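Local coordinates for purine nucleoside phosphorylase (Schistosoma mansoni, PDB 6BJ7), which catalyses the phosphorolysis of purine nucleosides such as inosine and guanosine, releasing the free base and a ribose 1-phosphate, at residues Arg124-Gly129 and Ser241-Asn246; Gly192-Asn197 and Cys216-Met221; Pro200-Pro205 and Val255-Glu260; Ser35-Leu40 and Thr116-Gly121. One frame throughout, in Å; residues are numbered along the deposited sequence.

Interaction 1: residues Arg124-Gly129 and Ser241-Asn246; sequences RKLKSG and SLIANN. With DU7 (4-chloro-6-methylpyrimidin-2-amine), chain G.
I243, L126 and N246 carry the junction between the loop 124-129 and the C-terminal end of strand 236-246, within the central sheet of the nucleoside phosphorylase fold. I243 lays its CG2 branch against the peptide of K127, with CG2 3.5 Å from K127 O. Its other branch, ending in CD1, meets L126 CD1 at a loose 4.4 Å; both residues also lean on V132 and V218 in neighbouring strands, so the loop packs through L126 against the side chains of three strands. N246, with CG anti to the backbone N (chi1 -172°), turns its amide towards the loop and gives an N-H from ND2 to L126 O at 3.0 Å. OD1 of the same amide accepts from L249 N as the N-cap of helix 247-253, so that one side chain ties loop, strand and helix start together. Two residues before the next strand begins, G129 N donates to I243 O over 2.8 Å in a nearly straight bond (172° at the hydrogen). Just before N246, N245 faces the other way, into the aminopyrimidine pocket, probably that of the purine base: its OD1, 2.9 Å from ligand N1, accepts a hydrogen bond from that amine.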
loop_
_atom_site.group_PDB
_atom_site.type_symbol
_atom_site.label_atom_id
_atom_site.label_comp_id
_atom_site.label_asym_id
_atom_site.label_seq_id
_atom_site.Cartn_x
_atom_site.Cartn_y
_atom_site.Cartn_z
ATOM N N ARG A 124 -17.047 5.243 -18.862
ATOM C CA ARG A 124 -18.042 6.241 -19.215
ATOM C C ARG A 124 -19.385 5.625 -19.600
ATOM O O ARG A 124 -20.394 6.333 -19.611
ATOM C CB ARG A 124 -17.506 7.125 -20.345
ATOM C CG ARG A 124 -16.341 7.988 -19.878
ATOM C CD ARG A 124 -15.755 8.798 -21.020
ATOM N NE ARG A 124 -14.648 9.660 -20.601
ATOM C CZ ARG A 124 -14.804 10.863 -20.052
ATOM N NH1 ARG A 124 -16.024 11.348 -19.825
ATOM N NH2 ARG A 124 -13.732 11.576 -19.721
ATOM N N LYS A 125 -19.436 4.325 -19.893
ATOM C CA LYS A 125 -20.713 3.683 -20.205
ATOM C C LYS A 125 -21.590 3.428 -18.979
ATOM O O LYS A 125 -22.736 3.004 -19.149
ATOM C CB LYS A 125 -20.476 2.342 -20.901
ATOM C CG LYS A 125 -19.889 2.435 -22.298
ATOM C CD LYS A 125 -19.812 1.048 -22.918
ATOM C CE LYS A 125 -19.357 1.092 -24.366
ATOM N NZ LYS A 125 -19.734 -0.146 -25.118
ATOM N N LEU A 126 -21.100 3.651 -17.759
ATOM C CA LEU A 126 -21.830 3.260 -16.558
ATOM C C LEU A 126 -22.625 4.413 -15.941
ATOM O O LEU A 126 -22.101 5.519 -15.763
ATOM C CB LEU A 126 -20.843 2.673 -15.552
ATOM C CG LEU A 126 -20.136 1.397 -16.007
ATOM C CD1 LEU A 126 -19.101 1.001 -14.947
ATOM C CD2 LEU A 126 -21.108 0.252 -16.255
ATOM N N LYS A 127 -23.899 4.143 -15.642
ATOM C CA LYS A 127 -24.845 5.043 -14.995
ATOM C C LYS A 127 -25.224 4.516 -13.615
ATOM O O LYS A 127 -25.188 3.317 -13.349
ATOM C CB LYS A 127 -26.143 5.175 -15.796
ATOM C CG LYS A 127 -25.988 5.533 -17.237
ATOM C CD LYS A 127 -27.346 5.798 -17.846
ATOM C CE LYS A 127 -27.633 4.830 -18.973
ATOM N NZ LYS A 127 -26.550 4.832 -19.993
ATOM N N SER A 128 -25.660 5.428 -12.756
ATOM C CA SER A 128 -26.275 5.029 -11.499
ATOM C C SER A 128 -27.428 4.055 -11.745
ATOM O O SER A 128 -28.290 4.282 -12.612
ATOM C CB SER A 128 -26.761 6.274 -10.747
ATOM O OG SER A 128 -27.422 5.946 -9.545
ATOM N N GLY A 129 -27.427 2.954 -10.983
ATOM C CA GLY A 129 -28.425 1.916 -11.120
ATOM C C GLY A 129 -28.037 0.751 -12.011
ATOM O O GLY A 129 -28.806 -0.226 -12.088
ATOM N N SER A 241 -21.332 -5.797 -8.866
ATOM C CA SER A 241 -21.402 -4.449 -8.304
ATOM C C SER A 241 -22.672 -3.726 -8.763
ATOM O O SER A 241 -23.049 -3.793 -9.941
ATOM C CB SER A 241 -20.192 -3.612 -8.723
ATOM O OG SER A 241 -18.964 -4.049 -8.168
ATOM N N LEU A 242 -23.322 -3.032 -7.833
ATOM C CA LEU A 242 -24.361 -2.055 -8.140
ATOM C C LEU A 242 -23.726 -0.655 -8.163
ATOM O O LEU A 242 -23.122 -0.224 -7.171
ATOM C CB LEU A 242 -25.492 -2.113 -7.101
ATOM C CG LEU A 242 -26.552 -0.997 -7.159
ATOM C CD1 LEU A 242 -27.243 -0.945 -8.515
ATOM C CD2 LEU A 242 -27.592 -1.205 -6.039
ATOM N N ILE A 243 -23.865 0.049 -9.284
ATOM C CA ILE A 243 -23.213 1.345 -9.495
ATOM C C ILE A 243 -24.057 2.452 -8.879
ATOM O O ILE A 243 -25.225 2.606 -9.227
ATOM C CB ILE A 243 -23.003 1.600 -11.002
ATOM C CG1 ILE A 243 -22.154 0.487 -11.633
ATOM C CG2 ILE A 243 -22.355 2.957 -11.254
ATOM C CD1 ILE A 243 -20.757 0.278 -10.972
ATOM N N ALA A 244 -23.460 3.242 -7.969
ATOM C CA ALA A 244 -24.192 4.321 -7.318
ATOM C C ALA A 244 -23.949 5.698 -7.932
ATOM O O ALA A 244 -24.769 6.580 -7.729
ATOM C CB ALA A 244 -23.853 4.364 -5.828
ATOM N N ASN A 245 -22.866 5.897 -8.678
ATOM C CA ASN A 245 -22.559 7.185 -9.306
ATOM C C ASN A 245 -21.526 6.917 -10.391
ATOM O O ASN A 245 -20.907 5.851 -10.411
ATOM C CB ASN A 245 -22.010 8.194 -8.298
ATOM C CG ASN A 245 -20.552 7.885 -7.905
ATOM O OD1 ASN A 245 -20.247 6.802 -7.431
ATOM N ND2 ASN A 245 -19.653 8.824 -8.142
ATOM N N ASN A 246 -21.308 7.904 -11.294
ATOM C CA ASN A 246 -20.140 7.851 -12.185
ATOM C C ASN A 246 -19.150 8.919 -11.721
ATOM O O ASN A 246 -19.435 10.121 -11.824
ATOM C CB ASN A 246 -20.518 8.045 -13.664
ATOM C CG ASN A 246 -19.349 7.785 -14.575
ATOM O OD1 ASN A 246 -18.385 8.547 -14.553
ATOM N ND2 ASN A 246 -19.383 6.667 -15.343
HETATM C C4 DU7 G . -18.185 5.241 -4.873
HETATM C C3 DU7 G . -17.322 3.622 -3.614
HETATM C C2 DU7 G . -18.514 3.115 -3.243
HETATM C C1 DU7 G . -19.563 3.736 -3.755
HETATM CL CL DU7 G . -15.961 2.915 -2.964
HETATM N N DU7 G . -17.077 4.633 -4.394
HETATM N N1 DU7 G . -17.997 6.352 -5.728
HETATM N N2 DU7 G . -19.397 4.755 -4.549
HETATM C C DU7 G . -20.963 3.244 -3.418
#

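Interaction 2: residues Gly192-Asn197 and Cys216-Met221; sequences GVYAFN and CDVVGM. With DU7 (4-chloro-6-methylpyrimidin-2-amine), chain G.
V193 and D217 meet at the more open end of a parallel strand pair, D217 being partly exposed where the other touching residues are buried. D217 OD2 takes the N-H of V193 at 2.8 Å through its anti lone pair, while V193 O accepts from both D217 N and V218 N. D217 CG stands beside its own backbone N (chi1 -60°), which swings the carboxylate back to G192 and V193; its OD1 is held by N123 ND2. Further along, the ladder runs from A195 N to V218 O (2.8 Å, 177° at the hydrogen), from G220 N to A195 O and from N197 N to G220 O. Packing is close here: A195 CB lies 3.7 Å from C216 SG, M221 CA 3.2 Å from N197 O, and the Y194 hydroxyl, 3.1 Å from G220 C, lies against a residue without a side chain and also accepts a hydrogen bond from S222 N. Only the side-chain ends N197 ND2 and M221 CE meet loosely, at 4.2 Å. The extended M221 chain leaves the sheet for the ligand, its CG 3.5 Å from the chlorine; F161 of the second subunit packs on M221. The pair forms the two strands of a beta-alpha-beta unit, joined through helix 205-213, whose second strand ends at the ligand pocket.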
loop_
_atom_site.group_PDB
_atom_site.type_symbol
_atom_site.label_atom_id
_atom_site.label_comp_id
_atom_site.label_asym_id
_atom_site.label_seq_id
_atom_site.Cartn_x
_atom_site.Cartn_y
_atom_site.Cartn_z
ATOM N N GLY A 192 -16.957 -5.876 -16.247
ATOM C CA GLY A 192 -15.828 -4.975 -16.101
ATOM C C GLY A 192 -14.824 -5.376 -15.040
ATOM O O GLY A 192 -15.004 -6.342 -14.291
ATOM N N VAL A 193 -13.766 -4.574 -14.984
ATOM C CA VAL A 193 -12.637 -4.760 -14.060
ATOM C C VAL A 193 -12.828 -3.888 -12.808
ATOM O O VAL A 193 -13.072 -2.673 -12.912
ATOM C CB VAL A 193 -11.303 -4.419 -14.764
ATOM C CG1 VAL A 193 -10.112 -4.454 -13.764
ATOM C CG2 VAL A 193 -11.031 -5.360 -15.944
ATOM N N TYR A 194 -12.681 -4.498 -11.618
ATOM C CA TYR A 194 -12.899 -3.832 -10.326
ATOM C C TYR A 194 -11.585 -3.409 -9.672
ATOM O O TYR A 194 -10.705 -4.252 -9.443
ATOM C CB TYR A 194 -13.649 -4.777 -9.391
ATOM C CG TYR A 194 -14.024 -4.301 -7.978
ATOM C CD1 TYR A 194 -15.301 -3.827 -7.692
ATOM C CD2 TYR A 194 -13.133 -4.394 -6.916
ATOM C CE1 TYR A 194 -15.687 -3.440 -6.407
ATOM C CE2 TYR A 194 -13.505 -4.004 -5.620
ATOM C CZ TYR A 194 -14.767 -3.529 -5.359
ATOM O OH TYR A 194 -15.123 -3.164 -4.091
ATOM N N ALA A 195 -11.457 -2.109 -9.345
ATOM C CA ALA A 195 -10.322 -1.608 -8.560
ATOM C C ALA A 195 -10.685 -1.599 -7.081
ATOM O O ALA A 195 -11.722 -1.048 -6.698
ATOM C CB ALA A 195 -9.910 -0.199 -8.981
ATOM N N PHE A 196 -9.825 -2.215 -6.251
ATOM C CA PHE A 196 -9.968 -2.201 -4.792
ATOM C C PHE A 196 -9.212 -1.002 -4.205
ATOM O O PHE A 196 -7.974 -0.954 -4.254
ATOM C CB PHE A 196 -9.452 -3.533 -4.240
ATOM C CG PHE A 196 -9.553 -3.719 -2.710
ATOM C CD1 PHE A 196 -10.441 -2.984 -1.939
ATOM C CD2 PHE A 196 -8.705 -4.646 -2.055
ATOM C CE1 PHE A 196 -10.502 -3.137 -0.561
ATOM C CE2 PHE A 196 -8.773 -4.810 -0.662
ATOM C CZ PHE A 196 -9.675 -4.049 0.092
ATOM N N ASN A 197 -9.981 0.009 -3.726
ATOM C CA ASN A 197 -9.512 1.128 -2.900
ATOM C C ASN A 197 -9.707 0.728 -1.447
ATOM O O ASN A 197 -10.838 0.508 -1.013
ATOM C CB ASN A 197 -10.327 2.398 -3.206
ATOM C CG ASN A 197 -10.118 3.541 -2.208
ATOM O OD1 ASN A 197 -9.068 3.669 -1.569
ATOM N ND2 ASN A 197 -11.169 4.371 -2.074
ATOM N N CYS A 216 -9.484 0.562 -15.297
ATOM C CA CYS A 216 -10.501 0.161 -14.332
ATOM C C CYS A 216 -11.868 0.599 -14.806
ATOM O O CYS A 216 -12.032 1.708 -15.323
ATOM C CB CYS A 216 -10.235 0.771 -12.959
ATOM S SG CYS A 216 -8.595 0.382 -12.385
ATOM N N ASP A 217 -12.861 -0.276 -14.626
ATOM C CA ASP A 217 -14.236 0.072 -14.939
ATOM C C ASP A 217 -15.047 0.517 -13.729
ATOM O O ASP A 217 -15.959 1.322 -13.895
ATOM C CB ASP A 217 -14.938 -1.111 -15.602
ATOM C CG ASP A 217 -14.242 -1.514 -16.913
ATOM O OD1 ASP A 217 -14.187 -0.667 -17.824
ATOM O OD2 ASP A 217 -13.722 -2.637 -17.014
ATOM N N VAL A 218 -14.734 0.003 -12.540
ATOM C CA VAL A 218 -15.503 0.216 -11.314
ATOM C C VAL A 218 -14.489 0.294 -10.177
ATOM O O VAL A 218 -13.410 -0.285 -10.278
ATOM C CB VAL A 218 -16.492 -0.961 -11.088
ATOM C CG1 VAL A 218 -17.284 -0.780 -9.839
ATOM C CG2 VAL A 218 -17.429 -1.133 -12.277
ATOM N N VAL A 219 -14.833 1.006 -9.085
ATOM C CA VAL A 219 -13.981 1.111 -7.892
ATOM C C VAL A 219 -14.828 0.929 -6.631
ATOM O O VAL A 219 -15.956 1.429 -6.531
ATOM C CB VAL A 219 -13.198 2.461 -7.873
ATOM C CG1 VAL A 219 -14.121 3.656 -7.908
ATOM C CG2 VAL A 219 -12.272 2.548 -6.657
ATOM N N GLY A 220 -14.292 0.175 -5.667
ATOM C CA GLY A 220 -14.956 0.027 -4.378
ATOM C C GLY A 220 -13.988 -0.399 -3.284
ATOM O O GLY A 220 -12.796 -0.590 -3.527
ATOM N N MET A 221 -14.547 -0.640 -2.083
ATOM C CA MET A 221 -13.753 -0.856 -0.871
ATOM C C MET A 221 -13.935 -2.250 -0.258
ATOM O O MET A 221 -13.643 -2.432 0.927
ATOM C CB MET A 221 -14.092 0.196 0.192
ATOM C CG MET A 221 -14.070 1.656 -0.253
ATOM S SD MET A 221 -14.686 2.777 1.032
ATOM C CE MET A 221 -14.799 4.313 0.115
HETATM C C4 DU7 G . -18.185 5.241 -4.873
HETATM C C3 DU7 G . -17.322 3.622 -3.614
HETATM C C2 DU7 G . -18.514 3.115 -3.243
HETATM C C1 DU7 G . -19.563 3.736 -3.755
HETATM CL CL DU7 G . -15.961 2.915 -2.964
HETATM N N DU7 G . -17.077 4.633 -4.394
HETATM N N1 DU7 G . -17.997 6.352 -5.728
HETATM N N2 DU7 G . -19.397 4.755 -4.549
HETATM C C DU7 G . -20.963 3.244 -3.418
#

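Interaction 3: residues Pro200-Pro205 and Val255-Glu260; sequences PTYESP and VSINHE. With DU7 (4-chloro-6-methylpyrimidin-2-amine), chain G; DMS (dimethyl sulfoxide), chain E.
The pocket that holds the aminopyrimidine is walled by the loop 200-205 and the approach to helix 259-283, which meet where I257 lies over the ring of Y202. I257 CG2 sits 3.7 Å from the ring centroid and 7° off the ring normal, a CH-pi contact almost centred on the face. This methyl is anti to the backbone N, and it approaches N1 of the ligand at 3.8 Å. The edge of the Y202 ring turns to the ligand, CD1 lying 3.6 Å from ligand N. In trimeric purine nucleoside phosphorylases a glutamate binds the purine, and E203 probably does so here; bent at chi2 (-84°), it brings OE2 to within 2.7 Å of ligand N1 and accepts its hydrogen bond. OE2 is also bonded to S247 OG, which helps fix the carboxylate. At the other end of the Y202 ring, its OH donates to the oxygen of a dimethyl sulfoxide at 2.8 Å, and H259 ND1 donates to the same oxygen, which lies at the edge of the imidazole, at 2.7 Å. The second subunit closes this side: F161 of that chain touches both Y202 and the H259 ring, and its D163 accepts from I257 N.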
loop_
_atom_site.group_PDB
_atom_site.type_symbol
_atom_site.label_atom_id
_atom_site.label_comp_id
_atom_site.label_asym_id
_atom_site.label_seq_id
_atom_site.Cartn_x
_atom_site.Cartn_y
_atom_site.Cartn_z
ATOM N N PRO A 200 -11.307 4.408 4.007
ATOM C CA PRO A 200 -12.749 4.595 3.780
ATOM C C PRO A 200 -13.132 5.906 3.083
ATOM O O PRO A 200 -14.344 6.141 2.906
ATOM C CB PRO A 200 -13.308 4.576 5.200
ATOM C CG PRO A 200 -12.241 5.303 6.015
ATOM C CD PRO A 200 -10.933 4.744 5.385
ATOM N N THR A 201 -12.175 6.771 2.734
ATOM C CA THR A 201 -12.513 7.928 1.908
ATOM C C THR A 201 -12.887 7.460 0.495
ATOM O O THR A 201 -12.222 6.604 -0.097
ATOM C CB THR A 201 -11.351 8.924 1.825
ATOM O OG1 THR A 201 -10.179 8.248 1.371
ATOM C CG2 THR A 201 -11.031 9.561 3.207
ATOM N N TYR A 202 -13.936 8.068 -0.068
ATOM C CA TYR A 202 -14.207 7.821 -1.476
ATOM C C TYR A 202 -12.994 8.228 -2.315
ATOM O O TYR A 202 -12.215 9.114 -1.940
ATOM C CB TYR A 202 -15.461 8.597 -1.937
ATOM C CG TYR A 202 -16.770 8.122 -1.314
ATOM C CD1 TYR A 202 -17.317 6.881 -1.652
ATOM C CD2 TYR A 202 -17.467 8.922 -0.417
ATOM C CE1 TYR A 202 -18.519 6.445 -1.096
ATOM C CE2 TYR A 202 -18.677 8.494 0.126
ATOM C CZ TYR A 202 -19.175 7.247 -0.207
ATOM O OH TYR A 202 -20.357 6.803 0.361
ATOM N N GLU A 203 -12.824 7.570 -3.457
ATOM C CA GLU A 203 -11.805 7.967 -4.425
ATOM C C GLU A 203 -11.899 9.464 -4.746
ATOM O O GLU A 203 -12.989 10.010 -4.954
ATOM C CB GLU A 203 -11.970 7.101 -5.700
ATOM C CG GLU A 203 -13.299 7.336 -6.581
ATOM C CD GLU A 203 -14.550 6.593 -6.153
ATOM O OE1 GLU A 203 -14.548 5.966 -5.089
ATOM O OE2 GLU A 203 -15.579 6.641 -6.901
ATOM N N SER A 204 -10.744 10.147 -4.726
ATOM C CA SER A 204 -10.706 11.574 -5.038
ATOM C C SER A 204 -10.895 11.781 -6.544
ATOM O O SER A 204 -10.676 10.858 -7.332
ATOM C CB SER A 204 -9.376 12.188 -4.605
ATOM O OG SER A 204 -8.331 11.748 -5.462
ATOM N N PRO A 205 -11.261 12.986 -6.969
ATOM C CA PRO A 205 -11.411 13.220 -8.420
ATOM C C PRO A 205 -10.160 12.832 -9.210
ATOM O O PRO A 205 -10.259 12.248 -10.300
ATOM C CB PRO A 205 -11.704 14.725 -8.507
ATOM C CG PRO A 205 -12.397 15.040 -7.206
ATOM C CD PRO A 205 -11.756 14.126 -6.167
ATOM N N VAL A 255 -19.479 17.522 -8.796
ATOM C CA VAL A 255 -20.608 17.000 -8.027
ATOM C C VAL A 255 -20.107 16.052 -6.931
ATOM O O VAL A 255 -19.187 15.248 -7.152
ATOM C CB VAL A 255 -21.600 16.278 -8.963
ATOM C CG1 VAL A 255 -22.586 15.410 -8.168
ATOM C CG2 VAL A 255 -22.319 17.291 -9.809
ATOM N N SER A 256 -20.755 16.116 -5.760
ATOM C CA SER A 256 -20.300 15.405 -4.563
ATOM C C SER A 256 -20.764 13.949 -4.521
ATOM O O SER A 256 -21.807 13.584 -5.083
ATOM C CB SER A 256 -20.815 16.107 -3.308
ATOM O OG SER A 256 -22.155 15.710 -3.060
ATOM N N ILE A 257 -19.983 13.129 -3.808
ATOM C CA ILE A 257 -20.261 11.711 -3.557
ATOM C C ILE A 257 -20.598 11.555 -2.077
ATOM O O ILE A 257 -19.871 12.076 -1.224
ATOM C CB ILE A 257 -19.048 10.830 -3.923
ATOM C CG1 ILE A 257 -18.546 11.132 -5.351
ATOM C CG2 ILE A 257 -19.419 9.350 -3.783
ATOM C CD1 ILE A 257 -17.213 10.464 -5.706
ATOM N N ASN A 258 -21.671 10.829 -1.751
ATOM C CA ASN A 258 -21.991 10.695 -0.331
ATOM C C ASN A 258 -22.835 9.455 -0.063
ATOM O O ASN A 258 -23.542 8.942 -0.942
ATOM C CB ASN A 258 -22.679 11.960 0.206
ATOM C CG ASN A 258 -24.106 12.099 -0.253
ATOM O OD1 ASN A 258 -24.975 11.340 0.167
ATOM N ND2 ASN A 258 -24.365 13.095 -1.088
ATOM N N HIS A 259 -22.746 8.974 1.182
ATOM C CA HIS A 259 -23.374 7.701 1.534
ATOM C C HIS A 259 -24.895 7.774 1.429
ATOM O O HIS A 259 -25.546 6.750 1.194
ATOM C CB HIS A 259 -22.958 7.281 2.952
ATOM C CG HIS A 259 -23.310 5.864 3.300
ATOM N ND1 HIS A 259 -22.903 4.787 2.542
ATOM C CD2 HIS A 259 -24.045 5.352 4.314
ATOM C CE1 HIS A 259 -23.358 3.672 3.085
ATOM N NE2 HIS A 259 -24.054 3.987 4.162
ATOM N N GLU A 260 -25.485 8.959 1.613
ATOM C CA GLU A 260 -26.940 9.052 1.539
ATOM C C GLU A 260 -27.434 8.775 0.128
ATOM O O GLU A 260 -28.419 8.045 -0.067
ATOM C CB GLU A 260 -27.406 10.430 2.011
ATOM C CG GLU A 260 -27.304 10.630 3.529
ATOM C CD GLU A 260 -25.861 10.620 4.045
ATOM O OE1 GLU A 260 -25.011 11.347 3.481
ATOM O OE2 GLU A 260 -25.576 9.880 5.014
HETATM C C4 DU7 G . -18.185 5.241 -4.873
HETATM C C3 DU7 G . -17.322 3.622 -3.614
HETATM C C2 DU7 G . -18.514 3.115 -3.243
HETATM C C1 DU7 G . -19.563 3.736 -3.755
HETATM CL CL DU7 G . -15.961 2.915 -2.964
HETATM N N DU7 G . -17.077 4.633 -4.394
HETATM N N1 DU7 G . -17.997 6.352 -5.728
HETATM N N2 DU7 G . -19.397 4.755 -4.549
HETATM C C DU7 G . -20.963 3.244 -3.418
HETATM S S DMS E . -20.403 2.794 0.264
HETATM O O DMS E . -20.985 4.087 0.735
HETATM C C1 DMS E . -18.641 2.666 0.667
HETATM C C2 DMS E . -21.069 1.392 1.196
#

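Interaction 4: residues Ser35-Leu40 and Thr116-Gly121; sequences SGLGKL and TNLAGG. With DU7 (4-chloro-6-methylpyrimidin-2-amine), chain G; DMS (dimethyl sulfoxide), chain F.
No direct hydrogen bond joins S35 to L118; a dimethyl sulfoxide, probably from the crystallisation liquor, links their backbones instead. Its oxygen accepts from L118 N at 2.7 Å and, weakly, from S35 N at 3.4 Å. Beside this bridge, L118 CD1 lies 3.1 Å from S35 O and 3.3 Å from S35 OG; both serine oxygens approach the same side of this methyl. S35 OG stands between its own backbone N and carbonyl carbon (chi1 57°), which brings it round to that methyl. The contact brings the loop after strand 29-31 over strand 112-121, two neighbouring parallel strands of the central sheet of the phosphorylase fold. L37 points toward the strand as well: its CD1 touches T116 OG1 at 3.9 Å and approaches L118 CG at 4.3 Å, and L242 and L273 add to this apolar cluster. The hydroxyl of T116 is bonded back to the N-H of G34, tying the strand to the beginning of the loop. Further along the strand the backbone itself forms a wall of the ligand pocket, A119 C lying 3.6 Å from C1 of the aminopyrimidine and G120 N 3.5 Å from its C4.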
loop_
_atom_site.group_PDB
_atom_site.type_symbol
_atom_site.label_atom_id
_atom_site.label_comp_id
_atom_site.label_asym_id
_atom_site.label_seq_id
_atom_site.Cartn_x
_atom_site.Cartn_y
_atom_site.Cartn_z
ATOM N N SER A 35 -24.400 -3.535 1.399
ATOM C CA SER A 35 -25.215 -2.773 2.342
ATOM C C SER A 35 -26.488 -2.305 1.656
ATOM O O SER A 35 -26.443 -1.785 0.534
ATOM C CB SER A 35 -24.427 -1.580 2.877
ATOM O OG SER A 35 -23.983 -0.762 1.806
ATOM N N GLY A 36 -27.627 -2.493 2.327
ATOM C CA GLY A 36 -28.923 -2.249 1.715
ATOM C C GLY A 36 -29.379 -3.312 0.734
ATOM O O GLY A 36 -30.481 -3.188 0.182
ATOM N N LEU A 37 -28.577 -4.346 0.508
ATOM C CA LEU A 37 -28.861 -5.393 -0.470
ATOM C C LEU A 37 -29.076 -6.759 0.191
ATOM O O LEU A 37 -28.878 -7.804 -0.441
ATOM C CB LEU A 37 -27.720 -5.472 -1.484
ATOM C CG LEU A 37 -27.253 -4.130 -2.068
ATOM C CD1 LEU A 37 -26.054 -4.337 -2.999
ATOM C CD2 LEU A 37 -28.402 -3.426 -2.803
ATOM N N GLY A 38 -29.519 -6.777 1.450
ATOM C CA GLY A 38 -29.620 -8.019 2.188
ATOM C C GLY A 38 -31.017 -8.596 2.358
ATOM O O GLY A 38 -31.176 -9.564 3.109
ATOM N N LYS A 39 -32.017 -8.071 1.659
ATOM C CA LYS A 39 -33.393 -8.525 1.857
ATOM C C LYS A 39 -33.537 -10.032 1.640
ATOM O O LYS A 39 -34.370 -10.677 2.289
ATOM C CB LYS A 39 -34.323 -7.766 0.918
ATOM C CG LYS A 39 -35.794 -8.018 1.191
ATOM C CD LYS A 39 -36.639 -7.602 0.007
ATOM C CE LYS A 39 -37.914 -6.937 0.425
ATOM N NZ LYS A 39 -37.651 -5.734 1.261
ATOM N N LEU A 40 -32.760 -10.608 0.716
ATOM C CA LEU A 40 -32.898 -12.037 0.423
ATOM C C LEU A 40 -32.701 -12.873 1.677
ATOM O O LEU A 40 -33.359 -13.907 1.849
ATOM C CB LEU A 40 -31.900 -12.475 -0.658
ATOM C CG LEU A 40 -31.974 -13.932 -1.167
ATOM C CD1 LEU A 40 -33.374 -14.335 -1.594
ATOM C CD2 LEU A 40 -31.032 -14.129 -2.344
ATOM N N THR A 116 -22.301 -9.499 -3.537
ATOM C CA THR A 116 -22.716 -8.206 -4.091
ATOM C C THR A 116 -22.073 -7.056 -3.305
ATOM O O THR A 116 -21.714 -7.200 -2.125
ATOM C CB THR A 116 -24.246 -8.009 -4.117
ATOM O OG1 THR A 116 -24.797 -7.994 -2.788
ATOM C CG2 THR A 116 -24.955 -9.102 -4.942
ATOM N N ASN A 117 -21.912 -5.916 -3.988
ATOM C CA ASN A 117 -21.405 -4.694 -3.371
ATOM C C ASN A 117 -21.981 -3.477 -4.090
ATOM O O ASN A 117 -22.571 -3.581 -5.167
ATOM C CB ASN A 117 -19.860 -4.628 -3.381
ATOM C CG ASN A 117 -19.269 -4.609 -4.800
ATOM O OD1 ASN A 117 -19.525 -3.712 -5.584
ATOM N ND2 ASN A 117 -18.469 -5.613 -5.115
ATOM N N LEU A 118 -21.835 -2.313 -3.438
ATOM C CA LEU A 118 -22.066 -1.005 -4.045
ATOM C C LEU A 118 -20.726 -0.366 -4.421
ATOM O O LEU A 118 -19.733 -0.483 -3.684
ATOM C CB LEU A 118 -22.835 -0.101 -3.079
ATOM C CG LEU A 118 -24.308 -0.461 -2.824
ATOM C CD1 LEU A 118 -24.640 -0.158 -1.385
ATOM C CD2 LEU A 118 -25.215 0.320 -3.752
ATOM N N ALA A 119 -20.667 0.267 -5.592
ATOM C CA ALA A 119 -19.391 0.737 -6.126
ATOM C C ALA A 119 -19.575 2.012 -6.952
ATOM O O ALA A 119 -20.690 2.368 -7.344
ATOM C CB ALA A 119 -18.760 -0.352 -6.980
ATOM N N GLY A 120 -18.458 2.699 -7.221
ATOM C CA GLY A 120 -18.451 3.839 -8.157
ATOM C C GLY A 120 -18.072 3.450 -9.578
ATOM O O GLY A 120 -17.214 2.589 -9.805
ATOM N N GLY A 121 -18.743 4.096 -10.545
ATOM C CA GLY A 121 -18.461 3.884 -11.952
ATOM C C GLY A 121 -17.299 4.726 -12.455
ATOM O O GLY A 121 -17.219 5.919 -12.166
HETATM C C4 DU7 G . -18.185 5.241 -4.873
HETATM C C3 DU7 G . -17.322 3.622 -3.614
HETATM C C2 DU7 G . -18.514 3.115 -3.243
HETATM C C1 DU7 G . -19.563 3.736 -3.755
HETATM CL CL DU7 G . -15.961 2.915 -2.964
HETATM N N DU7 G . -17.077 4.633 -4.394
HETATM N N1 DU7 G . -17.997 6.352 -5.728
HETATM N N2 DU7 G . -19.397 4.755 -4.549
HETATM C C DU7 G . -20.963 3.244 -3.418
HETATM S S DMS F . -20.881 -2.392 0.232
HETATM O O DMS F . -21.919 -2.754 -0.776
HETATM C C1 DMS F . -21.204 -3.287 1.773
HETATM C C2 DMS F . -19.300 -3.140 -0.243
#

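In the fold
All four contacts reach the same aminopyrimidine, from different walls of one pocket. Interactions 1, 2 and 4 draw on neighbouring strands of the central sheet: 112-121 lies between 218-220 and 236-246, with V219 O probably bonded to G120 N and N245 O to G121 N. Interactions 2, 3 and 4 are buried; in interaction 2 regular backbone bonding dominates, whereas interaction 4 relies on leucine packing. Interaction 1 is partly exposed and mixes a few loop-to-strand bonds with apolar contact. Interaction 3 lies farthest from the chain's centre, about 20 Å, joins a loop to the start of a helix and, like interaction 2, is covered by the second subunit. Polar recognition of the ligand amine is shared between E203 of interaction 3 and N245 of interaction 1.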